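Iron-chelator utilization protein (Thermobifida fusca TM51, PDB 4YHB) binds FAD and probably acts as a flavin-dependent reductase that frees iron from ferric siderophores taken up by the cell. Local coordinates at residues T9-P14 / R46-A51; A166-F171 / D184-A189. One frame throughout, in Å; residues are numbered along the deposited sequence.

Contact 1: residues T9-P14 / R46-A51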
loop_
_atom_site.group_PDB
_atom_site.type_symbol
_atom_site.label_atom_id
_atom_site.label_comp_id
_atom_site.label_asym_id
_atom_site.label_seq_id
_atom_site.Cartn_x
_atom_site.Cartn_y
_atom_site.Cartn_z
ATOM N N THR A 9 -4.165 6.943 -17.125
ATOM C CA THR A 9 -3.289 6.214 -18.036
ATOM C C THR A 9 -2.435 5.131 -17.365
ATOM O O THR A 9 -1.750 5.377 -16.366
ATOM C CB THR A 9 -2.342 7.187 -18.762
ATOM O OG1 THR A 9 -3.092 8.311 -19.251
ATOM C CG2 THR A 9 -1.649 6.482 -19.923
ATOM N N VAL A 10 -2.469 3.934 -17.940
ATOM C CA VAL A 10 -1.660 2.821 -17.463
ATOM C C VAL A 10 -0.391 2.666 -18.292
ATOM O O VAL A 10 -0.423 2.729 -19.522
ATOM C CB VAL A 10 -2.450 1.502 -17.504
ATOM C CG1 VAL A 10 -1.553 0.324 -17.148
ATOM C CG2 VAL A 10 -3.645 1.578 -16.584
ATOM N N GLU A 11 0.731 2.480 -17.609
ATOM C CA GLU A 11 1.984 2.149 -18.261
ATOM C C GLU A 11 2.538 0.844 -17.690
ATOM O O GLU A 11 2.649 0.688 -16.476
ATOM C CB GLU A 11 2.999 3.280 -18.091
ATOM C CG GLU A 11 4.401 2.893 -18.521
ATOM C CD GLU A 11 5.409 4.020 -18.375
ATOM O OE1 GLU A 11 5.087 5.040 -17.732
ATOM O OE2 GLU A 11 6.532 3.881 -18.912
ATOM N N MET A 12 2.882 -0.095 -18.560
ATOM C CA MET A 12 3.451 -1.357 -18.107
ATOM C C MET A 12 4.958 -1.253 -17.917
ATOM O O MET A 12 5.642 -0.517 -18.630
ATOM C CB MET A 12 3.120 -2.486 -19.090
ATOM C CG MET A 12 1.635 -2.642 -19.367
ATOM S SD MET A 12 0.661 -3.032 -17.895
ATOM C CE MET A 12 1.215 -4.701 -17.552
ATOM N N TYR A 13 5.464 -1.981 -16.929
ATOM C CA TYR A 13 6.899 -2.146 -16.724
ATOM C C TYR A 13 7.296 -3.546 -17.141
ATOM O O TYR A 13 6.513 -4.488 -16.971
ATOM C CB TYR A 13 7.291 -1.965 -15.259
ATOM C CG TYR A 13 7.033 -0.618 -14.636
ATOM C CD1 TYR A 13 6.708 -0.528 -13.288
ATOM C CD2 TYR A 13 7.177 0.561 -15.361
ATOM C CE1 TYR A 13 6.497 0.692 -12.686
ATOM C CE2 TYR A 13 6.967 1.795 -14.767
ATOM C CZ TYR A 13 6.629 1.850 -13.423
ATOM O OH TYR A 13 6.419 3.056 -12.809
ATOM N N PRO A 14 8.525 -3.704 -17.649
ATOM C CA PRO A 14 9.054 -5.057 -17.852
ATOM C C PRO A 14 9.257 -5.784 -16.520
ATOM O O PRO A 14 9.708 -5.201 -15.528
ATOM C CB PRO A 14 10.387 -4.819 -18.567
ATOM C CG PRO A 14 10.762 -3.413 -18.250
ATOM C CD PRO A 14 9.474 -2.658 -18.067
ATOM N N ARG A 46 11.674 0.676 -11.532
ATOM C CA ARG A 46 10.955 1.941 -11.696
ATOM C C ARG A 46 9.724 2.032 -10.790
ATOM O O ARG A 46 9.073 1.028 -10.516
ATOM C CB ARG A 46 10.484 2.127 -13.142
ATOM C CG ARG A 46 11.560 2.103 -14.205
ATOM C CD ARG A 46 10.921 2.371 -15.566
ATOM N NE ARG A 46 10.131 3.604 -15.546
ATOM C CZ ARG A 46 9.262 3.956 -16.490
ATOM N NH1 ARG A 46 9.057 3.163 -17.535
ATOM N NH2 ARG A 46 8.595 5.100 -16.386
ATOM N N SER A 47 9.389 3.243 -10.367
ATOM C CA SER A 47 8.117 3.490 -9.696
ATOM C C SER A 47 7.708 4.933 -9.924
ATOM O O SER A 47 8.366 5.850 -9.442
ATOM C CB SER A 47 8.205 3.188 -8.197
ATOM O OG SER A 47 6.983 3.536 -7.551
ATOM N N ASP A 48 6.626 5.140 -10.667
ATOM C CA ASP A 48 6.232 6.495 -11.038
ATOM C C ASP A 48 5.058 7.052 -10.230
ATOM O O ASP A 48 4.855 8.265 -10.190
ATOM C CB ASP A 48 5.889 6.545 -12.531
ATOM C CG ASP A 48 7.109 6.355 -13.406
ATOM O OD1 ASP A 48 7.935 7.285 -13.464
ATOM O OD2 ASP A 48 7.253 5.274 -14.015
ATOM N N ASN A 49 4.285 6.187 -9.586
ATOM C CA ASN A 49 3.061 6.661 -8.932
ATOM C C ASN A 49 2.803 6.054 -7.550
ATOM O O ASN A 49 3.386 5.031 -7.196
ATOM C CB ASN A 49 1.867 6.415 -9.853
ATOM C CG ASN A 49 1.890 7.328 -11.067
ATOM O OD1 ASN A 49 1.554 8.517 -10.968
ATOM N ND2 ASN A 49 2.312 6.792 -12.212
ATOM N N PHE A 50 1.905 6.692 -6.794
ATOM C CA PHE A 50 1.791 6.471 -5.353
ATOM C C PHE A 50 1.318 5.080 -4.952
ATOM O O PHE A 50 1.688 4.589 -3.886
ATOM C CB PHE A 50 0.854 7.515 -4.726
ATOM C CG PHE A 50 -0.607 7.258 -4.983
ATOM C CD1 PHE A 50 -1.390 6.627 -4.026
ATOM C CD2 PHE A 50 -1.197 7.655 -6.174
ATOM C CE1 PHE A 50 -2.733 6.390 -4.256
ATOM C CE2 PHE A 50 -2.532 7.424 -6.411
ATOM C CZ PHE A 50 -3.308 6.791 -5.453
ATOM N N ALA A 51 0.495 4.441 -5.771
ATOM C CA ALA A 51 -0.016 3.130 -5.389
ATOM C C ALA A 51 0.758 1.975 -6.025
ATOM O O ALA A 51 0.315 0.824 -5.948
ATOM C CB ALA A 51 -1.497 3.019 -5.729
#
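Arg46 lies over Tyr13 and reaches on to Glu11 and Asp48, a salt-bridge network that links strand 9-12, paired with 133-136 in a two-stranded sheet separate from the six-stranded barrel, to loop 46-51. Followed outward, the arginine shows how one side chain can serve a ring and two acids. Arg46 CB sits over a face of the Tyr13 ring in a CH-pi contact, 4.0 Å from the centroid. Arg46 CD lies 4.1 Å from Tyr13 CE2. The chain then bends at chi3 (54°), which turns NE toward the ring. Arg46 CZ comes 3.6 Å from Tyr13 CE2, which lies over the centre of the guanidinium, the planes 53° apart. Arg46 NH1 bonds to Glu11 OE2 at 3.0 Å, while Arg46 NH2 pairs with Asp48 OD2 at 2.7 Å. Asp48 N donates weakly to Tyr13 OH. A phenylalanine in place of Tyr13 would probably leave Asp48 OD2 without its phenol donor and Asp48 N without that weak acceptor. Glu11 OE1, bonded to Tyr136 OH, lies 4.3 Å from Asp48 OD2, like charges that Arg46 is likely to offset. Tyr13 OH donates to Asp48 OD2 at 2.7 Å, on the anti side, 32° out of the carboxylate plane.

Contact 2: residues A166-F171 / D184-A189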
loop_
_atom_site.group_PDB
_atom_site.type_symbol
_atom_site.label_atom_id
_atom_site.label_comp_id
_atom_site.label_asym_id
_atom_site.label_seq_id
_atom_site.Cartn_x
_atom_site.Cartn_y
_atom_site.Cartn_z
ATOM N N ALA A 166 -2.335 21.873 -3.400
ATOM C CA ALA A 166 -3.404 20.882 -3.286
ATOM C C ALA A 166 -4.125 20.936 -1.948
ATOM O O ALA A 166 -3.524 21.239 -0.924
ATOM C CB ALA A 166 -2.845 19.481 -3.517
ATOM N N SER A 167 -5.423 20.651 -1.978
ATOM C CA SER A 167 -6.197 20.440 -0.770
ATOM C C SER A 167 -6.302 18.956 -0.493
ATOM O O SER A 167 -6.468 18.145 -1.420
ATOM C CB SER A 167 -7.602 21.041 -0.892
ATOM O OG SER A 167 -7.546 22.446 -1.003
ATOM N N VAL A 168 -6.226 18.602 0.784
ATOM C CA VAL A 168 -6.292 17.210 1.203
ATOM C C VAL A 168 -7.249 17.036 2.362
ATOM O O VAL A 168 -7.207 17.793 3.333
ATOM C CB VAL A 168 -4.917 16.672 1.646
ATOM C CG1 VAL A 168 -5.013 15.188 1.973
ATOM C CG2 VAL A 168 -3.879 16.916 0.591
ATOM N N THR A 169 -8.119 16.045 2.255
ATOM C CA THR A 169 -8.897 15.594 3.396
ATOM C C THR A 169 -8.625 14.107 3.554
ATOM O O THR A 169 -8.922 13.322 2.652
ATOM C CB THR A 169 -10.408 15.850 3.220
ATOM O OG1 THR A 169 -10.658 17.260 3.219
ATOM C CG2 THR A 169 -11.192 15.223 4.354
ATOM N N ALA A 170 -8.040 13.718 4.680
ATOM C CA ALA A 170 -7.645 12.323 4.869
ATOM C C ALA A 170 -8.179 11.747 6.172
ATOM O O ALA A 170 -8.221 12.422 7.203
ATOM C CB ALA A 170 -6.116 12.191 4.817
ATOM N N PHE A 171 -8.608 10.495 6.101
ATOM C CA PHE A 171 -9.046 9.741 7.262
ATOM C C PHE A 171 -8.255 8.434 7.310
ATOM O O PHE A 171 -8.385 7.593 6.441
ATOM C CB PHE A 171 -10.545 9.471 7.199
ATOM C CG PHE A 171 -11.380 10.718 7.248
ATOM C CD1 PHE A 171 -11.617 11.361 8.454
ATOM C CD2 PHE A 171 -11.912 11.254 6.091
ATOM C CE1 PHE A 171 -12.384 12.519 8.511
ATOM C CE2 PHE A 171 -12.686 12.416 6.139
ATOM C CZ PHE A 171 -12.914 13.048 7.348
ATOM N N ASP A 184 4.504 14.796 5.681
ATOM C CA ASP A 184 4.838 16.040 4.991
ATOM C C ASP A 184 3.744 16.391 3.988
ATOM O O ASP A 184 3.841 16.073 2.806
ATOM C CB ASP A 184 6.188 15.927 4.280
ATOM C CG ASP A 184 6.807 17.284 3.974
ATOM O OD1 ASP A 184 6.104 18.313 4.104
ATOM O OD2 ASP A 184 7.996 17.319 3.595
ATOM N N ALA A 185 2.706 17.055 4.475
ATOM C CA ALA A 185 1.508 17.311 3.691
ATOM C C ALA A 185 1.477 18.756 3.198
ATOM O O ALA A 185 2.138 19.623 3.781
ATOM C CB ALA A 185 0.277 17.004 4.526
ATOM N N PRO A 186 0.712 19.022 2.123
ATOM C CA PRO A 186 0.539 20.408 1.682
ATOM C C PRO A 186 -0.044 21.277 2.787
ATOM O O PRO A 186 -0.663 20.766 3.729
ATOM C CB PRO A 186 -0.441 20.289 0.513
ATOM C CG PRO A 186 -0.256 18.893 0.003
ATOM C CD PRO A 186 0.021 18.072 1.230
ATOM N N GLU A 187 0.164 22.583 2.665
ATOM C CA GLU A 187 -0.353 23.538 3.630
ATOM C C GLU A 187 -1.867 23.414 3.746
ATOM O O GLU A 187 -2.571 23.329 2.742
ATOM C CB GLU A 187 0.042 24.963 3.228
ATOM C CG GLU A 187 -0.406 26.045 4.208
ATOM C CD GLU A 187 0.284 25.948 5.560
ATOM O OE1 GLU A 187 1.316 25.247 5.666
ATOM O OE2 GLU A 187 -0.216 26.569 6.523
ATOM N N GLY A 188 -2.359 23.374 4.979
ATOM C CA GLY A 188 -3.787 23.334 5.224
ATOM C C GLY A 188 -4.422 21.963 5.091
ATOM O O GLY A 188 -5.643 21.837 5.176
ATOM N N ALA A 189 -3.608 20.933 4.878
ATOM C CA ALA A 189 -4.140 19.576 4.778
ATOM C C ALA A 189 -4.899 19.219 6.048
ATOM O O ALA A 189 -4.494 19.588 7.151
ATOM C CB ALA A 189 -3.028 18.575 4.523
HETATM O O HOH W 1 -7.389 20.874 2.635
#
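Val168, on the strand that begins at Ser167, lies alongside a type II beta turn from Pro186 to Ala189, and the CA atoms of Val168 and Ala189 lie 4.8 Å apart. The turn is closed by Ala189 N bonding to Pro186 O, and Gly188 takes the positive phi of 81° that favours glycine. No direct hydrogen bond spans the two segments; a water instead accepts from Val168 N and donates to Gly188 O, at 3.2 Å from each.

The side chains illustrate how small apolar groups can join a strand to a loop. Val168 CB meets Ala189 CB at 3.9 Å. Val168 CG2, anti to the carbonyl carbon, faces the proline ring, with Pro186 CD 4.1 Å away, and the two side chains cross at about a right angle. Pro186 CB meets the carbonyl oxygen Ala166 O at 3.5 Å.

Both Val168 and Pro186 also touch Leu162. The loop leads directly into strand 190-195, outermost in a five-stranded parallel sheet of order 3-2-1-4-5, consistent with the NAD-ferredoxin clan, and Val168 already pairs with Glu190 through the backbone. On the inner side Val168 packs on Leu145 of strand 142-147, while Pro186 rests on Ile159 of helix 152-161.

The two contacts come in series along the chain and belong to different parts of the fold, with centres 24 Å apart and nearest atoms about 11 Å apart. Contact 1 ties the N-terminal strand 9-12 to the loop leading into strand 53-57 of the closed six-stranded barrel; contact 2 joins strand 167-174 to the loop before strand 190-195 at one side of the five-stranded parallel sheet. They share no strand, but helix 152-161 touches a segment of each: 46-51 through Phe50, 184-189 through Pro186. In contact 1 the Ser47 side chain is about 12 Å from FAD and the Tyr13 side chain about 11 Å from the zinc ion, whereas contact 2 is structural packing within the second domain.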